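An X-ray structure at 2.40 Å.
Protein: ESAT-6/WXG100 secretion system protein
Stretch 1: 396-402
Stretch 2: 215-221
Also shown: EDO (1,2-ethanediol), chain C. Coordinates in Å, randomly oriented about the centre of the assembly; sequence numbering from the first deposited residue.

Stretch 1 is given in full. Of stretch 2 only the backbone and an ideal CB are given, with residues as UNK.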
# COMPACT_ATOMS: atom_id res chain seq x y z
N ALA A 396 -12.04 -29.32 -19.57
CA ALA A 396 -13.05 -28.29 -19.83
C ALA A 396 -12.89 -27.11 -18.89
O ALA A 396 -12.91 -25.95 -19.32
CB ALA A 396 -14.45 -28.89 -19.71
N ASP A 397 -12.74 -27.38 -17.59
CA ASP A 397 -12.59 -26.30 -16.63
C ASP A 397 -11.26 -25.58 -16.81
O ASP A 397 -11.20 -24.35 -16.77
CB ASP A 397 -12.75 -26.84 -15.21
CG ASP A 397 -11.91 -28.09 -14.96
OD1 ASP A 397 -11.14 -28.48 -15.86
OD2 ASP A 397 -12.02 -28.66 -13.85
N ASP A 398 -10.18 -26.34 -17.03
CA ASP A 398 -8.88 -25.73 -17.30
C ASP A 398 -8.97 -24.76 -18.48
O ASP A 398 -8.51 -23.61 -18.39
CB ASP A 398 -7.85 -26.82 -17.58
CG ASP A 398 -7.36 -27.52 -16.31
OD1 ASP A 398 -8.19 -27.97 -15.50
OD2 ASP A 398 -6.13 -27.62 -16.13
N VAL A 399 -9.58 -25.19 -19.58
CA VAL A 399 -9.65 -24.36 -20.78
C VAL A 399 -10.50 -23.12 -20.53
O VAL A 399 -10.19 -22.03 -21.02
CB VAL A 399 -10.18 -25.18 -21.97
CG1 VAL A 399 -10.80 -24.27 -23.02
CG2 VAL A 399 -9.06 -26.00 -22.59
N SER A 400 -11.58 -23.27 -19.77
CA SER A 400 -12.48 -22.15 -19.53
C SER A 400 -11.87 -21.15 -18.56
O SER A 400 -11.95 -19.94 -18.77
CB SER A 400 -13.83 -22.65 -19.02
OG SER A 400 -14.72 -21.57 -18.82
N LEU A 401 -11.25 -21.65 -17.48
CA LEU A 401 -10.55 -20.78 -16.55
C LEU A 401 -9.60 -19.85 -17.29
O LEU A 401 -9.62 -18.63 -17.09
CB LEU A 401 -9.78 -21.62 -15.53
CG LEU A 401 -8.75 -20.85 -14.71
CD1 LEU A 401 -9.42 -19.65 -14.06
CD2 LEU A 401 -8.06 -21.73 -13.67
N VAL A 402 -8.76 -20.41 -18.16
CA VAL A 402 -7.72 -19.63 -18.82
C VAL A 402 -8.33 -18.59 -19.76
O VAL A 402 -7.96 -17.42 -19.74
CB VAL A 402 -6.74 -20.55 -19.55
CG1 VAL A 402 -5.96 -19.79 -20.60
CG2 VAL A 402 -5.79 -21.20 -18.55
N UNK A 215 -12.19 -22.65 -3.65
CA UNK A 215 -12.17 -24.10 -3.53
C UNK A 215 -11.81 -24.76 -4.85
O UNK A 215 -11.01 -25.70 -4.89
CB UNK A 215 -13.53 -24.61 -3.04
N UNK A 216 -12.38 -24.27 -5.95
CA UNK A 216 -12.02 -24.80 -7.26
C UNK A 216 -10.55 -24.55 -7.56
O UNK A 216 -9.81 -25.47 -7.93
CB UNK A 216 -12.89 -24.18 -8.35
N UNK A 217 -10.10 -23.31 -7.38
CA UNK A 217 -8.70 -22.98 -7.66
C UNK A 217 -7.75 -23.83 -6.83
O UNK A 217 -6.63 -24.11 -7.26
CB UNK A 217 -8.44 -21.50 -7.39
N UNK A 218 -8.18 -24.25 -5.64
CA UNK A 218 -7.34 -25.07 -4.78
C UNK A 218 -7.41 -26.54 -5.17
O UNK A 218 -6.43 -27.27 -4.97
CB UNK A 218 -7.75 -24.90 -3.32
N UNK A 219 -8.54 -26.99 -5.73
CA UNK A 219 -8.63 -28.36 -6.21
C UNK A 219 -7.77 -28.56 -7.45
O UNK A 219 -7.20 -29.65 -7.63
CB UNK A 219 -10.08 -28.73 -6.51
N UNK A 220 -7.64 -27.55 -8.30
CA UNK A 220 -6.90 -27.66 -9.55
C UNK A 220 -5.40 -27.39 -9.36
O UNK A 220 -4.65 -27.35 -10.34
CB UNK A 220 -7.48 -26.69 -10.58
N UNK A 221 -4.98 -27.19 -8.12
CA UNK A 221 -3.59 -26.86 -7.85
C UNK A 221 -3.17 -25.47 -8.29
O UNK A 221 -1.98 -25.20 -8.40
CB UNK A 221 -2.69 -27.89 -8.53
C1 EDO C . -9.87 -31.19 -13.78
O1 EDO C . -9.71 -30.45 -15.01
C2 EDO C . -8.54 -31.23 -13.03
O2 EDO C . -8.07 -29.89 -12.80

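Stretch 1 is helical throughout. It turns Asp 397 and Leu 401 toward stretch 2, and the carboxylate of Asp 398 also comes near. Stretch 2 is the end of a helix followed by a turn.

Position 215 is helical and out of reach of stretch 1. Many side chains would suit it. The deposited residue is Ser 215, whose OG is hydrogen-bonded elsewhere in the structure.

Position 216 is helical, and its CA-to-CB bond points toward stretch 1. No atom of stretch 1 lies within 5.5 Å of the ideal CB, so only a long side chain can make contact. The carboxylate of Asp 397 favours a positive charge; lysine or arginine would fit, and a long polar residue is possible. It is Lys 216. Its extended end brings NZ to 3.7 Å from OD2 of Asp 397, a long salt bridge.

Position 217 points sideways. Leu 401 offers methyl groups nearby, so a branched or long apolar side chain would suit: leucine, isoleucine or methionine. It is Leu 217. Its end bends nearer, and CD2 packs 4.0 Å from CD2 of Leu 401.

Position 218 is helical and out of reach. Stretch 1 sets no preference. It is Glu 218, with OE2 hydrogen-bonded elsewhere in the structure.

Position 219 points sideways, with open space around its CB. A polar or charged residue is reasonable, but stretch 1 does not select one. It is Glu 219. Its OE1 takes a 2.8 Å hydrogen bond from NZ of Lys 216, part of a salt bridge.

Position 220 points toward stretch 1, and its ideal CB is 5.1 Å from OD1 of Asp 398. The space ahead is bordered by the two aspartates and Leu 401. A long, flexible apolar chain could reach the leucine; a donor or positive charge could instead answer the carboxylates. It is Met 220, present as selenomethionine, and has the largest area covered by the other stretch. Its CE lies 4.1 Å from CD2 of Leu 401 and 3.2 Å from OD1 of Asp 398. That OD1 also accepts a weak 3.3 Å hydrogen bond from O2 of the ethanediol, probably a crystallisation additive.

Position 221 leaves the helix with phi 70° and psi 17°. Positive phi favours glycine; asparagine is a less common alternative. It is Gly 221, which closes a Schellman motif. Its N makes a weak 3.5 Å bond to O of Glu 218.

Stretch 2 (215-221) SKLEEMG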
# COMPACT_ATOMS: atom_id res chain seq x y z
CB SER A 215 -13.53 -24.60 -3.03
OG SER A 215 -13.70 -24.34 -1.65
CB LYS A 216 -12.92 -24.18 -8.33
CG LYS A 216 -12.90 -24.94 -9.65
CD LYS A 216 -13.33 -26.38 -9.45
CE LYS A 216 -13.33 -27.16 -10.77
NZ LYS A 216 -13.66 -28.60 -10.55
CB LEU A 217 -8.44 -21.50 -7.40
CG LEU A 217 -9.05 -20.47 -8.36
CD1 LEU A 217 -8.61 -19.05 -7.95
CD2 LEU A 217 -8.65 -20.76 -9.79
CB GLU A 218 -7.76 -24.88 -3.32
CG GLU A 218 -6.68 -25.18 -2.31
CD GLU A 218 -7.02 -24.65 -0.93
OE1 GLU A 218 -7.88 -23.74 -0.84
OE2 GLU A 218 -6.45 -25.14 0.06
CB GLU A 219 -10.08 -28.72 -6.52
CG GLU A 219 -10.27 -30.11 -7.14
CD GLU A 219 -10.46 -30.07 -8.66
OE1 GLU A 219 -11.29 -29.27 -9.14
OE2 GLU A 219 -9.78 -30.85 -9.37
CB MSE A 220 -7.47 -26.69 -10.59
CG MSE A 220 -8.98 -26.70 -10.67
SE MSE A 220 -9.71 -25.21 -11.72
CE MSE A 220 -9.01 -25.67 -13.48
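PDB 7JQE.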